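Ankyrin repeat and SOCS BOX protein 11 (PDB 4UUC) serves as the substrate-recognition subunit of a cullin-5-RING E3 ubiquitin ligase, its ankyrin repeat domain being the part modelled here, and directs proteins such as BIK to degradation. Local coordinates at residues L135-Y140 and V161-W166; L102-H107 and I128-P133; G15-L20 and V50-A55; S39-A44 and A55-G60; T144-D149 and A175-V180. All coordinates share one frame; numbering follows the deposited sequence.

Contact 1: residues L135-Y140 and V161-W166; sequences LGTPLY and VDHGQW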
# COMPACT_ATOMS: atom_id res chain seq x y z
N LEU A 135 2.71 7.77 -8.64
CA LEU A 135 1.82 7.30 -7.57
C LEU A 135 1.86 8.24 -6.38
O LEU A 135 0.85 8.48 -5.72
CB LEU A 135 2.20 5.90 -7.11
CG LEU A 135 1.44 4.70 -7.67
CD1 LEU A 135 1.97 3.43 -7.02
CD2 LEU A 135 -0.06 4.82 -7.47
N GLY A 136 3.05 8.74 -6.08
CA GLY A 136 3.24 9.63 -4.95
C GLY A 136 3.76 8.91 -3.73
O GLY A 136 4.15 7.74 -3.79
N THR A 137 3.78 9.63 -2.62
CA THR A 137 4.18 9.10 -1.33
C THR A 137 3.03 8.32 -0.69
O THR A 137 1.89 8.42 -1.14
CB THR A 137 4.58 10.22 -0.38
OG1 THR A 137 3.46 11.10 -0.24
CG2 THR A 137 5.78 11.00 -0.90
N PRO A 138 3.33 7.55 0.37
CA PRO A 138 2.25 6.88 1.09
C PRO A 138 1.18 7.86 1.60
O PRO A 138 -0.01 7.55 1.53
CB PRO A 138 2.97 6.19 2.25
CG PRO A 138 4.35 5.94 1.71
CD PRO A 138 4.66 7.13 0.86
N LEU A 139 1.60 9.02 2.08
CA LEU A 139 0.64 10.01 2.57
C LEU A 139 -0.25 10.49 1.43
O LEU A 139 -1.46 10.67 1.61
CB LEU A 139 1.36 11.20 3.21
CG LEU A 139 0.46 12.31 3.74
CD1 LEU A 139 -0.49 11.80 4.82
CD2 LEU A 139 1.31 13.46 4.27
N TYR A 140 0.34 10.71 0.26
CA TYR A 140 -0.42 11.15 -0.90
C TYR A 140 -1.48 10.13 -1.31
O TYR A 140 -2.62 10.49 -1.62
CB TYR A 140 0.54 11.41 -2.07
CG TYR A 140 -0.12 11.97 -3.30
CD1 TYR A 140 -0.33 13.34 -3.43
CD2 TYR A 140 -0.53 11.14 -4.33
CE1 TYR A 140 -0.93 13.86 -4.56
CE2 TYR A 140 -1.13 11.65 -5.46
CZ TYR A 140 -1.33 13.01 -5.57
OH TYR A 140 -1.94 13.50 -6.71
N VAL A 161 4.55 16.39 5.34
CA VAL A 161 3.17 16.77 5.05
C VAL A 161 2.95 17.26 3.62
O VAL A 161 1.89 17.04 3.05
CB VAL A 161 2.68 17.85 6.04
CG1 VAL A 161 3.43 19.17 5.85
CG2 VAL A 161 1.18 18.06 5.92
N ASP A 162 3.96 17.91 3.03
CA ASP A 162 3.81 18.50 1.70
C ASP A 162 4.37 17.62 0.57
O ASP A 162 4.27 17.97 -0.60
CB ASP A 162 4.49 19.87 1.64
CG ASP A 162 3.73 20.94 2.43
OD1 ASP A 162 2.48 20.96 2.38
OD2 ASP A 162 4.39 21.76 3.10
N HIS A 163 4.94 16.47 0.93
CA HIS A 163 5.53 15.57 -0.07
C HIS A 163 4.47 14.65 -0.66
O HIS A 163 3.93 13.78 0.04
CB HIS A 163 6.65 14.76 0.57
CG HIS A 163 7.53 14.06 -0.42
ND1 HIS A 163 8.71 13.43 -0.06
CD2 HIS A 163 7.41 13.87 -1.76
CE1 HIS A 163 9.27 12.89 -1.13
NE2 HIS A 163 8.50 13.15 -2.17
N GLY A 164 4.16 14.84 -1.94
CA GLY A 164 3.10 14.08 -2.59
C GLY A 164 3.51 13.42 -3.89
O GLY A 164 4.31 12.49 -3.89
N GLN A 165 2.93 13.89 -4.99
CA GLN A 165 3.25 13.42 -6.33
C GLN A 165 3.81 14.60 -7.12
O GLN A 165 3.06 15.38 -7.71
CB GLN A 165 2.01 12.83 -7.02
CG GLN A 165 2.32 12.00 -8.26
CD GLN A 165 2.68 12.85 -9.46
OE1 GLN A 165 3.84 12.92 -9.86
NE2 GLN A 165 1.68 13.50 -10.05
N TRP A 166 5.14 14.70 -7.11
CA TRP A 166 5.88 15.88 -7.57
C TRP A 166 5.25 17.16 -6.98
O TRP A 166 5.38 17.39 -5.79
CB TRP A 166 5.96 15.93 -9.10
CG TRP A 166 6.96 16.98 -9.57
CD1 TRP A 166 8.23 17.17 -9.09
CD2 TRP A 166 6.77 17.98 -10.58
NE1 TRP A 166 8.83 18.22 -9.73
CE2 TRP A 166 7.96 18.74 -10.65
CE3 TRP A 166 5.70 18.31 -11.42
CZ2 TRP A 166 8.11 19.80 -11.53
CZ3 TRP A 166 5.86 19.37 -12.30
CH2 TRP A 166 7.05 20.11 -12.35
O HOH W 1 -1.15 12.90 -9.30
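The hydroxyl of T137 reaches across to the backbone of H163, donating from OG1 to H163 O over 2.7 Å, with the donor tilted 33° from the carbonyl plane. Its chi1 of 58° puts OG1 in the crowded position between its own backbone N and carbonyl carbon, from where the same oxygen also accepts from Y140 N at 3.2 Å and caps helix 138-144. The other branch, CG2, lies over one face of the H163 imidazole, 3.5 Å from the ring centroid and slightly toward the rim. H163 NE2 meanwhile bonds to E131. Beside this pair the backbones come close: T137 N makes a weak bond to G164 O, and G136 CA approaches that same oxygen to 3.2 Å in a CH...O contact.

Y140 has CG anti to its backbone N, and one face of its phenol takes Q165 CB, 3.8 Å from the centroid. The Q165 chain then bends at chi2 (-75°), and its amide is nearly perpendicular to the phenol. Water 1 bridges the two ends: it donates to Y140 OH at 2.8 Å and accepts from Q165 NE2 at 3.0 Å. Y140 OH is also hydrogen-bonded to D168 OD2, its strongest polar partner.

T137 to Y140 correspond to the TPLH stretch of an ankyrin repeat, here with tyrosine last. Chemically, one threonine couples the start of helix 138-144 to the loop 161-166: OG1 donates a hydrogen bond to the loop carbonyl and accepts one from the helix N-H, while its methyl covers a histidine, so polar and CH-pi contacts act together.

Contact 2: residues L102-H107 and I128-P133; sequences LASPIH and IDHEVP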
# COMPACT_ATOMS: atom_id res chain seq x y z
N LEU A 102 9.36 -2.68 -9.74
CA LEU A 102 8.52 -3.64 -9.02
C LEU A 102 7.39 -2.92 -8.29
O LEU A 102 7.56 -1.78 -7.85
CB LEU A 102 9.37 -4.44 -8.02
CG LEU A 102 10.51 -5.24 -8.65
CD1 LEU A 102 11.24 -6.04 -7.58
CD2 LEU A 102 10.01 -6.16 -9.75
N ALA A 103 6.25 -3.58 -8.17
CA ALA A 103 5.08 -2.98 -7.53
C ALA A 103 5.35 -2.76 -6.04
O ALA A 103 5.88 -3.64 -5.37
CB ALA A 103 3.86 -3.86 -7.74
N SER A 104 4.99 -1.58 -5.54
CA SER A 104 5.30 -1.19 -4.17
C SER A 104 4.26 -1.72 -3.18
O SER A 104 3.09 -1.39 -3.29
CB SER A 104 5.37 0.33 -4.05
OG SER A 104 5.56 0.73 -2.70
N PRO A 105 4.70 -2.53 -2.20
CA PRO A 105 3.73 -3.06 -1.23
C PRO A 105 3.06 -2.00 -0.36
O PRO A 105 1.84 -2.07 -0.19
CB PRO A 105 4.59 -3.99 -0.36
CG PRO A 105 5.72 -4.40 -1.25
CD PRO A 105 6.01 -3.19 -2.08
N ILE A 106 3.81 -1.04 0.17
CA ILE A 106 3.22 -0.09 1.11
C ILE A 106 2.17 0.80 0.42
O ILE A 106 1.15 1.12 1.02
CB ILE A 106 4.29 0.79 1.81
CG1 ILE A 106 3.67 1.49 3.02
CG2 ILE A 106 4.91 1.80 0.84
CD1 ILE A 106 4.66 2.29 3.85
N HIS A 107 2.40 1.17 -0.84
CA HIS A 107 1.46 2.04 -1.54
C HIS A 107 0.13 1.33 -1.81
O HIS A 107 -0.93 1.94 -1.74
CB HIS A 107 2.07 2.55 -2.84
CG HIS A 107 3.20 3.50 -2.63
ND1 HIS A 107 4.47 3.07 -2.29
CD2 HIS A 107 3.26 4.85 -2.68
CE1 HIS A 107 5.26 4.12 -2.15
NE2 HIS A 107 4.55 5.21 -2.39
N ILE A 128 9.21 6.18 4.87
CA ILE A 128 7.87 6.71 5.07
C ILE A 128 7.51 7.73 3.99
O ILE A 128 6.33 7.93 3.69
CB ILE A 128 7.72 7.34 6.47
CG1 ILE A 128 6.24 7.56 6.80
CG2 ILE A 128 8.52 8.64 6.56
CD1 ILE A 128 5.98 7.85 8.27
N ASP A 129 8.52 8.36 3.39
CA ASP A 129 8.32 9.35 2.34
C ASP A 129 8.68 8.81 0.95
O ASP A 129 9.05 9.57 0.07
CB ASP A 129 9.16 10.61 2.61
CG ASP A 129 8.76 11.31 3.89
OD1 ASP A 129 7.54 11.47 4.14
OD2 ASP A 129 9.66 11.72 4.65
N HIS A 130 8.57 7.49 0.76
CA HIS A 130 8.92 6.88 -0.51
C HIS A 130 7.98 7.32 -1.63
O HIS A 130 6.83 6.89 -1.67
CB HIS A 130 8.90 5.36 -0.40
CG HIS A 130 9.32 4.66 -1.66
ND1 HIS A 130 8.97 3.35 -1.94
CD2 HIS A 130 10.06 5.08 -2.71
CE1 HIS A 130 9.47 3.00 -3.11
NE2 HIS A 130 10.14 4.03 -3.60
N GLU A 131 8.47 8.18 -2.53
CA GLU A 131 7.65 8.62 -3.65
C GLU A 131 7.84 7.73 -4.87
O GLU A 131 8.86 7.82 -5.55
CB GLU A 131 7.96 10.07 -4.04
CG GLU A 131 7.06 10.57 -5.18
CD GLU A 131 7.29 12.03 -5.57
OE1 GLU A 131 8.06 12.73 -4.88
OE2 GLU A 131 6.69 12.47 -6.58
N VAL A 132 6.86 6.88 -5.13
CA VAL A 132 6.84 6.10 -6.37
C VAL A 132 6.41 7.03 -7.50
O VAL A 132 5.40 7.72 -7.38
CB VAL A 132 5.89 4.89 -6.27
CG1 VAL A 132 5.69 4.24 -7.63
CG2 VAL A 132 6.45 3.88 -5.28
N PRO A 133 7.20 7.08 -8.59
CA PRO A 133 6.83 7.99 -9.69
C PRO A 133 5.39 7.83 -10.14
O PRO A 133 4.92 6.71 -10.36
CB PRO A 133 7.81 7.59 -10.80
CG PRO A 133 9.00 7.09 -10.08
CD PRO A 133 8.46 6.37 -8.87
O HOH W 2 7.80 0.85 -1.19
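H107 meets H130 in two ways, through a backbone bond and through the rings. Among the polar contacts, H107 NE2 donates to H130 O at 2.9 Å; the oxygen sits at the edge of the imidazole, in its plane, but the bond is weak, with an N-H...O angle of 129°. NE2 has a second weak acceptor in G136 O. On the other nitrogen, ND1 lies 2.6 Å from S104 OG, a short bond in which either could be the donor. With chi1 at -68°, H107 CG is anti to the carbonyl carbon and beside the backbone N, and the ring spans from the serine to the loop. Water 2 links S104 OG, 2.7 Å away, to H130 ND1, 2.9 Å away; the water lies in the plane of the H130 ring.

The aromatic contact is an offset edge-to-face pair. The edge of H107 is directed at the face of H130, with centroids 5.5 Å apart and planes at 77°.

The apolar part belongs to V132. Its CG2, the branch beside the backbone N, covers one face of H107 at 3.7 Å from the centroid, lies above the rim of the H130 ring as well, and touches S104 CB at 3.9 Å.

S104 to H107 form the SPIH version of the ankyrin TPLH signature. Its chemistry ties a helix start to the loop 128-133: H107 ND1 is engaged with the N-cap serine and NE2, weakly, with the carbonyls of H130 and G136. The ring's rotation is probably fixed mainly by the short bond to S104, the weak NE2 bonds and V132 over a face adding to it.

Contact 3: residues G15-L20 and V50-A55; sequences GRLLAL and VACAKA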
# COMPACT_ATOMS: atom_id res chain seq x y z
N GLY A 15 -7.06 -21.31 0.01
CA GLY A 15 -6.75 -21.40 1.42
C GLY A 15 -7.11 -22.76 1.98
O GLY A 15 -7.54 -22.89 3.13
N ARG A 16 -6.94 -23.79 1.16
CA ARG A 16 -7.22 -25.16 1.58
C ARG A 16 -5.94 -25.82 2.09
O ARG A 16 -5.29 -26.57 1.37
CB ARG A 16 -7.82 -25.96 0.42
CG ARG A 16 -9.17 -25.43 -0.06
CD ARG A 16 -10.27 -26.47 0.06
NE ARG A 16 -11.40 -26.15 -0.80
CZ ARG A 16 -12.40 -26.99 -1.07
NH1 ARG A 16 -12.42 -28.21 -0.56
NH2 ARG A 16 -13.39 -26.60 -1.87
N LEU A 17 -5.60 -25.53 3.34
CA LEU A 17 -4.34 -25.96 3.93
C LEU A 17 -4.09 -27.47 3.88
O LEU A 17 -2.99 -27.91 3.55
CB LEU A 17 -4.26 -25.48 5.38
CG LEU A 17 -2.95 -25.76 6.11
CD1 LEU A 17 -1.79 -25.03 5.44
CD2 LEU A 17 -3.05 -25.37 7.56
N LEU A 18 -5.09 -28.27 4.22
CA LEU A 18 -4.90 -29.71 4.27
C LEU A 18 -4.62 -30.27 2.87
O LEU A 18 -3.73 -31.11 2.71
CB LEU A 18 -6.11 -30.40 4.90
CG LEU A 18 -6.38 -30.02 6.37
CD1 LEU A 18 -7.46 -30.93 6.93
CD2 LEU A 18 -5.13 -30.07 7.25
N ALA A 19 -5.35 -29.80 1.87
CA ALA A 19 -5.09 -30.22 0.49
C ALA A 19 -3.69 -29.77 0.04
O ALA A 19 -2.95 -30.54 -0.57
CB ALA A 19 -6.14 -29.66 -0.45
N LEU A 20 -3.34 -28.53 0.37
CA LEU A 20 -2.03 -28.00 0.02
C LEU A 20 -0.90 -28.84 0.62
O LEU A 20 0.04 -29.23 -0.08
CB LEU A 20 -1.90 -26.55 0.48
CG LEU A 20 -0.57 -25.88 0.16
CD1 LEU A 20 -0.78 -24.72 -0.80
CD2 LEU A 20 0.11 -25.43 1.43
N VAL A 50 -2.23 -17.28 5.42
CA VAL A 50 -0.91 -17.31 6.06
C VAL A 50 -0.39 -18.74 6.30
O VAL A 50 0.80 -18.98 6.16
CB VAL A 50 -0.93 -16.53 7.40
CG1 VAL A 50 -1.86 -17.20 8.41
CG2 VAL A 50 0.48 -16.39 7.96
N ALA A 51 -1.27 -19.67 6.67
CA ALA A 51 -0.84 -21.03 6.96
C ALA A 51 -0.33 -21.70 5.68
O ALA A 51 0.71 -22.37 5.69
CB ALA A 51 -1.97 -21.84 7.58
N CYS A 52 -1.05 -21.49 4.58
CA CYS A 52 -0.61 -22.01 3.29
C CYS A 52 0.71 -21.37 2.87
O CYS A 52 1.62 -22.05 2.40
CB CYS A 52 -1.68 -21.77 2.22
SG CYS A 52 -3.16 -22.80 2.38
N ALA A 53 0.81 -20.05 3.04
CA ALA A 53 2.04 -19.34 2.70
C ALA A 53 3.23 -19.91 3.47
O ALA A 53 4.28 -20.18 2.89
CB ALA A 53 1.89 -17.85 2.97
N LYS A 54 3.06 -20.12 4.78
CA LYS A 54 4.16 -20.60 5.61
C LYS A 54 4.57 -22.02 5.23
O LYS A 54 5.76 -22.33 5.20
CB LYS A 54 3.80 -20.55 7.09
CG LYS A 54 4.99 -20.88 8.00
CD LYS A 54 4.65 -20.74 9.47
CE LYS A 54 5.88 -20.97 10.34
NZ LYS A 54 5.58 -20.85 11.79
N ALA A 55 3.59 -22.86 4.93
CA ALA A 55 3.87 -24.24 4.53
C ALA A 55 4.67 -24.26 3.23
O ALA A 55 5.58 -25.07 3.06
CB ALA A 55 2.57 -25.01 4.36
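L17 and C52 face each other where segments 15-20 and 50-55 come closest, their CA atoms being the nearest pair across the two. The thiol of C52 lies beside the backbone N of its own residue (chi1 -71°), and SG lies against the start of the other helix, within 3.7 Å of L17 CA. It is also close to the backbone of G15 and R16, so the sulphur packs on main chain as much as on side chains.

L17 answers from beside it. Its CG is anti to the backbone N, and the two methyls fork over A51: CD2 touches A51 CB at 3.7 Å, while CD1 lies against the A51 main chain, 3.6 Å from the carbonyl carbon. CD1 is also in apolar contact with C52 SG at 4.0 Å.

One turn further on, L20 directs its side chain at the same helix. CD2 is the branch that touches; it settles between C52 and A55, 3.8 Å from A55 CB, 3.8 Å from C52 O and 4.2 Å from C52 CB. The small alanines at 51 and 55 and the cysteine between them thus receive two leucines one turn apart, a contact made by van der Waals packing, main chain included, that buries about 259 Å² of surface.

This is the stacking of ANK 1 on ANK 2. Just before it, helix 7-14 ends in a Schellman motif at G15. L20 also packs on L8, A11 and A12 of that helix, C52 touches A44 of helix 40-46, and on the following side V50 and K54 rest against helix 83-91.

Contact 4: residues S39-A44 and A55-G60; sequences SSLHEA and ALLENG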
# COMPACT_ATOMS: atom_id res chain seq x y z
N SER A 39 3.58 -18.06 -8.83
CA SER A 39 3.80 -19.25 -8.01
C SER A 39 2.61 -19.49 -7.07
O SER A 39 1.76 -18.63 -6.91
CB SER A 39 5.08 -19.11 -7.19
OG SER A 39 4.88 -18.22 -6.09
N SER A 40 2.58 -20.67 -6.46
CA SER A 40 1.55 -20.97 -5.46
C SER A 40 1.63 -20.00 -4.28
O SER A 40 0.61 -19.62 -3.71
CB SER A 40 1.69 -22.41 -4.98
OG SER A 40 1.40 -23.32 -6.03
N LEU A 41 2.85 -19.58 -3.93
CA LEU A 41 3.03 -18.62 -2.85
C LEU A 41 2.37 -17.28 -3.19
O LEU A 41 1.73 -16.67 -2.34
CB LEU A 41 4.51 -18.40 -2.54
CG LEU A 41 4.80 -17.40 -1.42
CD1 LEU A 41 4.17 -17.85 -0.10
CD2 LEU A 41 6.30 -17.20 -1.25
N HIS A 42 2.53 -16.83 -4.44
CA HIS A 42 1.85 -15.63 -4.90
C HIS A 42 0.35 -15.73 -4.65
O HIS A 42 -0.26 -14.79 -4.14
CB HIS A 42 2.10 -15.38 -6.40
CG HIS A 42 3.43 -14.76 -6.71
ND1 HIS A 42 4.39 -15.41 -7.46
CD2 HIS A 42 3.95 -13.55 -6.39
CE1 HIS A 42 5.45 -14.63 -7.59
NE2 HIS A 42 5.21 -13.50 -6.95
N GLU A 43 -0.24 -16.88 -4.99
CA GLU A 43 -1.68 -17.05 -4.86
C GLU A 43 -2.13 -17.14 -3.40
O GLU A 43 -3.16 -16.57 -3.04
CB GLU A 43 -2.14 -18.28 -5.65
CG GLU A 43 -1.75 -18.20 -7.12
CD GLU A 43 -2.82 -18.65 -8.10
OE1 GLU A 43 -4.03 -18.53 -7.79
OE2 GLU A 43 -2.45 -19.13 -9.20
N ALA A 44 -1.37 -17.83 -2.56
CA ALA A 44 -1.70 -17.88 -1.13
C ALA A 44 -1.68 -16.48 -0.52
O ALA A 44 -2.55 -16.12 0.26
CB ALA A 44 -0.73 -18.79 -0.38
N ALA A 55 3.59 -22.86 4.93
CA ALA A 55 3.87 -24.24 4.53
C ALA A 55 4.67 -24.26 3.23
O ALA A 55 5.58 -25.07 3.06
CB ALA A 55 2.57 -25.01 4.36
N LEU A 56 4.34 -23.35 2.32
CA LEU A 56 5.07 -23.24 1.06
C LEU A 56 6.49 -22.73 1.31
O LEU A 56 7.45 -23.25 0.74
CB LEU A 56 4.33 -22.31 0.09
CG LEU A 56 3.02 -22.86 -0.48
CD1 LEU A 56 2.17 -21.75 -1.08
CD2 LEU A 56 3.30 -23.93 -1.53
N LEU A 57 6.62 -21.74 2.18
CA LEU A 57 7.93 -21.18 2.52
C LEU A 57 8.82 -22.21 3.22
O LEU A 57 10.02 -22.26 2.96
CB LEU A 57 7.76 -19.94 3.42
CG LEU A 57 7.24 -18.71 2.68
CD1 LEU A 57 6.74 -17.66 3.66
CD2 LEU A 57 8.32 -18.13 1.76
N GLU A 58 8.22 -23.02 4.08
CA GLU A 58 8.93 -24.08 4.79
C GLU A 58 9.49 -25.11 3.82
O GLU A 58 10.47 -25.79 4.13
CB GLU A 58 8.01 -24.76 5.81
CG GLU A 58 7.80 -23.95 7.08
CD GLU A 58 6.74 -24.55 8.00
OE1 GLU A 58 5.94 -25.40 7.54
OE2 GLU A 58 6.72 -24.18 9.19
N ASN A 59 8.87 -25.22 2.66
CA ASN A 59 9.29 -26.18 1.64
C ASN A 59 9.99 -25.50 0.46
O ASN A 59 10.00 -26.02 -0.66
CB ASN A 59 8.08 -26.99 1.16
CG ASN A 59 7.62 -28.00 2.19
OD1 ASN A 59 8.11 -29.13 2.22
ND2 ASN A 59 6.70 -27.60 3.06
N GLY A 60 10.57 -24.33 0.72
CA GLY A 60 11.49 -23.71 -0.22
C GLY A 60 10.90 -22.75 -1.23
O GLY A 60 11.56 -22.43 -2.22
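L56 has chi1 at -71°, which places CG beside its backbone N, and chi2 at 163°, which sends CD1 out anti to CA toward helix 40-46. There CD1 lands on the first residues of the helix and on A44 one turn on: 3.6 Å from L41 N, 4.0 Å from S40 CB and 4.2 Å from A44 CB. A single methyl therefore sits against three residues of the other helix, main chain included, while its twin CD2 stays on the S40 side.

L57 has much the same torsions but a different task. Its CD2 meets CD2 of L41 at 3.7 Å, the two leucine side chains crossing at about a right angle.

Both segments have polar ends that stay clear of this apolar patch. S39 and H42 make a capping box at the start of helix 40-46: H42 N donates to S39 OG at 3.2 Å, and S39 N returns an almost straight bond (174°) to H42 ND1, 3.1 Å away in the ring plane. At the end of helix 50-58, N59 ND2 donates to A55 O at 2.8 Å, and G60 closes a Schellman motif.

S39 to H42 are the SSLH form of the ankyrin TPLH signature, and the contact joins the two antiparallel helices of ANK 2. Around it, I24 of helix 17-26 touches L56, and L8 touches S40. The chemistry divides cleanly: methyls of buried leucines hold the helices together, while capping bonds at the helix ends serve some of their backbone groups. With ND1 accepting from S39, the bond of H42 NE2 to G65 O is consistent with a proton on NE2.

Contact 5: residues T144-D149 and A175-V180; sequences TYQRVD and ARQSNV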
# COMPACT_ATOMS: atom_id res chain seq x y z
N THR A 144 -5.53 10.51 -1.30
CA THR A 144 -6.28 10.26 -2.53
C THR A 144 -7.48 9.33 -2.28
O THR A 144 -8.54 9.51 -2.88
CB THR A 144 -5.36 9.65 -3.60
OG1 THR A 144 -4.30 10.57 -3.88
CG2 THR A 144 -6.14 9.36 -4.88
N TYR A 145 -7.31 8.35 -1.39
CA TYR A 145 -8.33 7.34 -1.14
C TYR A 145 -9.05 7.50 0.21
O TYR A 145 -9.75 6.59 0.65
CB TYR A 145 -7.70 5.95 -1.26
CG TYR A 145 -7.35 5.66 -2.70
CD1 TYR A 145 -8.33 5.25 -3.59
CD2 TYR A 145 -6.06 5.85 -3.18
CE1 TYR A 145 -8.03 5.00 -4.92
CE2 TYR A 145 -5.75 5.61 -4.50
CZ TYR A 145 -6.74 5.19 -5.37
OH TYR A 145 -6.45 4.94 -6.69
N GLN A 146 -8.90 8.66 0.83
CA GLN A 146 -9.67 9.04 2.01
C GLN A 146 -9.46 8.09 3.19
O GLN A 146 -10.39 7.78 3.94
CB GLN A 146 -11.17 9.10 1.67
CG GLN A 146 -11.50 9.98 0.47
CD GLN A 146 -12.99 10.09 0.23
OE1 GLN A 146 -13.58 11.17 0.36
NE2 GLN A 146 -13.62 8.98 -0.14
N ARG A 147 -8.22 7.64 3.36
CA ARG A 147 -7.87 6.71 4.43
C ARG A 147 -7.47 7.48 5.68
O ARG A 147 -6.29 7.69 5.94
CB ARG A 147 -6.75 5.78 3.98
CG ARG A 147 -7.04 5.04 2.68
CD ARG A 147 -8.33 4.23 2.76
NE ARG A 147 -8.52 3.39 1.58
CZ ARG A 147 -9.64 2.72 1.31
NH1 ARG A 147 -10.67 2.79 2.15
NH2 ARG A 147 -9.73 1.97 0.22
N VAL A 148 -8.47 7.89 6.45
CA VAL A 148 -8.25 8.81 7.56
C VAL A 148 -7.26 8.27 8.59
O VAL A 148 -6.35 8.97 9.01
CB VAL A 148 -9.57 9.15 8.29
CG1 VAL A 148 -9.34 10.24 9.32
CG2 VAL A 148 -10.65 9.57 7.30
N ASP A 149 -7.45 7.02 9.00
CA ASP A 149 -6.57 6.42 10.01
C ASP A 149 -5.13 6.32 9.50
O ASP A 149 -4.19 6.52 10.26
CB ASP A 149 -7.07 5.03 10.41
CG ASP A 149 -8.38 5.07 11.18
OD1 ASP A 149 -8.70 6.14 11.76
OD2 ASP A 149 -9.08 4.04 11.21
N ALA A 175 -8.10 17.70 -1.49
CA ALA A 175 -9.04 18.72 -1.95
C ALA A 175 -9.96 18.19 -3.04
O ALA A 175 -11.08 18.67 -3.20
CB ALA A 175 -8.29 19.95 -2.44
N ARG A 176 -9.48 17.21 -3.80
CA ARG A 176 -10.27 16.61 -4.88
C ARG A 176 -11.25 15.56 -4.36
O ARG A 176 -12.14 15.12 -5.10
CB ARG A 176 -9.36 15.96 -5.92
CG ARG A 176 -8.49 16.93 -6.68
CD ARG A 176 -7.87 16.23 -7.89
NE ARG A 176 -6.82 17.02 -8.50
CZ ARG A 176 -5.54 17.01 -8.12
NH1 ARG A 176 -5.15 16.25 -7.10
NH2 ARG A 176 -4.65 17.76 -8.75
N GLN A 177 -11.08 15.15 -3.11
CA GLN A 177 -11.95 14.13 -2.50
C GLN A 177 -13.01 14.79 -1.63
O GLN A 177 -13.28 15.99 -1.77
CB GLN A 177 -11.13 13.14 -1.68
CG GLN A 177 -9.86 12.62 -2.34
CD GLN A 177 -10.07 12.17 -3.77
OE1 GLN A 177 -11.11 11.58 -4.10
NE2 GLN A 177 -9.09 12.43 -4.62
N SER A 178 -13.61 14.01 -0.73
CA SER A 178 -14.77 14.46 0.04
C SER A 178 -14.60 14.28 1.55
O SER A 178 -15.59 14.27 2.29
CB SER A 178 -16.02 13.69 -0.43
OG SER A 178 -16.25 13.90 -1.81
N ASN A 179 -13.36 14.17 2.01
CA ASN A 179 -13.09 13.93 3.43
C ASN A 179 -12.53 15.15 4.15
O ASN A 179 -11.38 15.55 3.94
CB ASN A 179 -12.12 12.76 3.62
CG ASN A 179 -12.13 12.23 5.04
OD1 ASN A 179 -11.57 12.85 5.94
ND2 ASN A 179 -12.78 11.09 5.24
N VAL A 180 -13.36 15.73 5.02
CA VAL A 180 -13.01 16.91 5.79
C VAL A 180 -11.96 16.62 6.86
O VAL A 180 -11.07 17.43 7.10
CB VAL A 180 -14.27 17.53 6.44
CG1 VAL A 180 -13.92 18.57 7.51
CG2 VAL A 180 -15.16 18.15 5.38
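Q146 meets S178 from a left-handed backbone conformation, phi 61° and psi 38°, unusual for a residue that is not glycine. It makes the turn after helix 138-144, and from there its side chain runs extended beyond CG into the neighbouring loop. OE1 accepts from S178 N at 3.0 Å, the N-H...O angle 146° and the donor lying somewhat above the amide plane. The same oxygen is 3.6 Å from S178 CB and lies near N179 N, though the angle there is too poor for a bond. Along the way Q146 CG rests on Q177 CB at 3.8 Å.

Q177 curls back with its chain bent at chi2, bringing its amide up to the end of helix 138-144. T144 O comes within 3.2 Å of Q177 CD, but its angle to NE2 is too poor for a bond; NE2 donates to A173 O instead. The two glutamine amides are steeply inclined to each other.

Beyond the glutamines, V148 CG2 lies against the amide of N179, 3.3 Å from ND2. The OD1 of that asparagine caps the next helix by accepting from V182 N, so the valine methyl packs on a group already held in place.

The two segments are the equivalent interhelical turns of ANK 5 and ANK 6, meeting at the surface. On one side T144 closes helix 138-144, with its OG1 bonded to Y140 O, and V148 opens helix 148-156 while touching E181 and L185; on the other, the 175-180 turn leads from helix 170-175 into helix 180-188.

The five contacts follow the ankyrin stack in two groups. Contacts 3 and 4 lie in the N-terminal part, centres 8 Å apart, sharing A55 and helix 50-58; one joins ANK 1 to ANK 2, the other the two helices of ANK 2. Further along come contact 2, then contacts 1 and 5; in both pairs, 3 with 4 and 1 with 5, the segments alternate in the chain. Contacts 1 and 2 are 10 Å apart between centres and touch, E131 reaching H163 and W166; contacts 1 and 5 are 13 Å apart between centres. Between the groups, contacts 2 and 4 approach to about 9 Å at their nearest atoms; contacts 3 and 5 span 37 Å between centres. Contacts within repeats and between neighbouring ones build the elongated substrate-recognition domain.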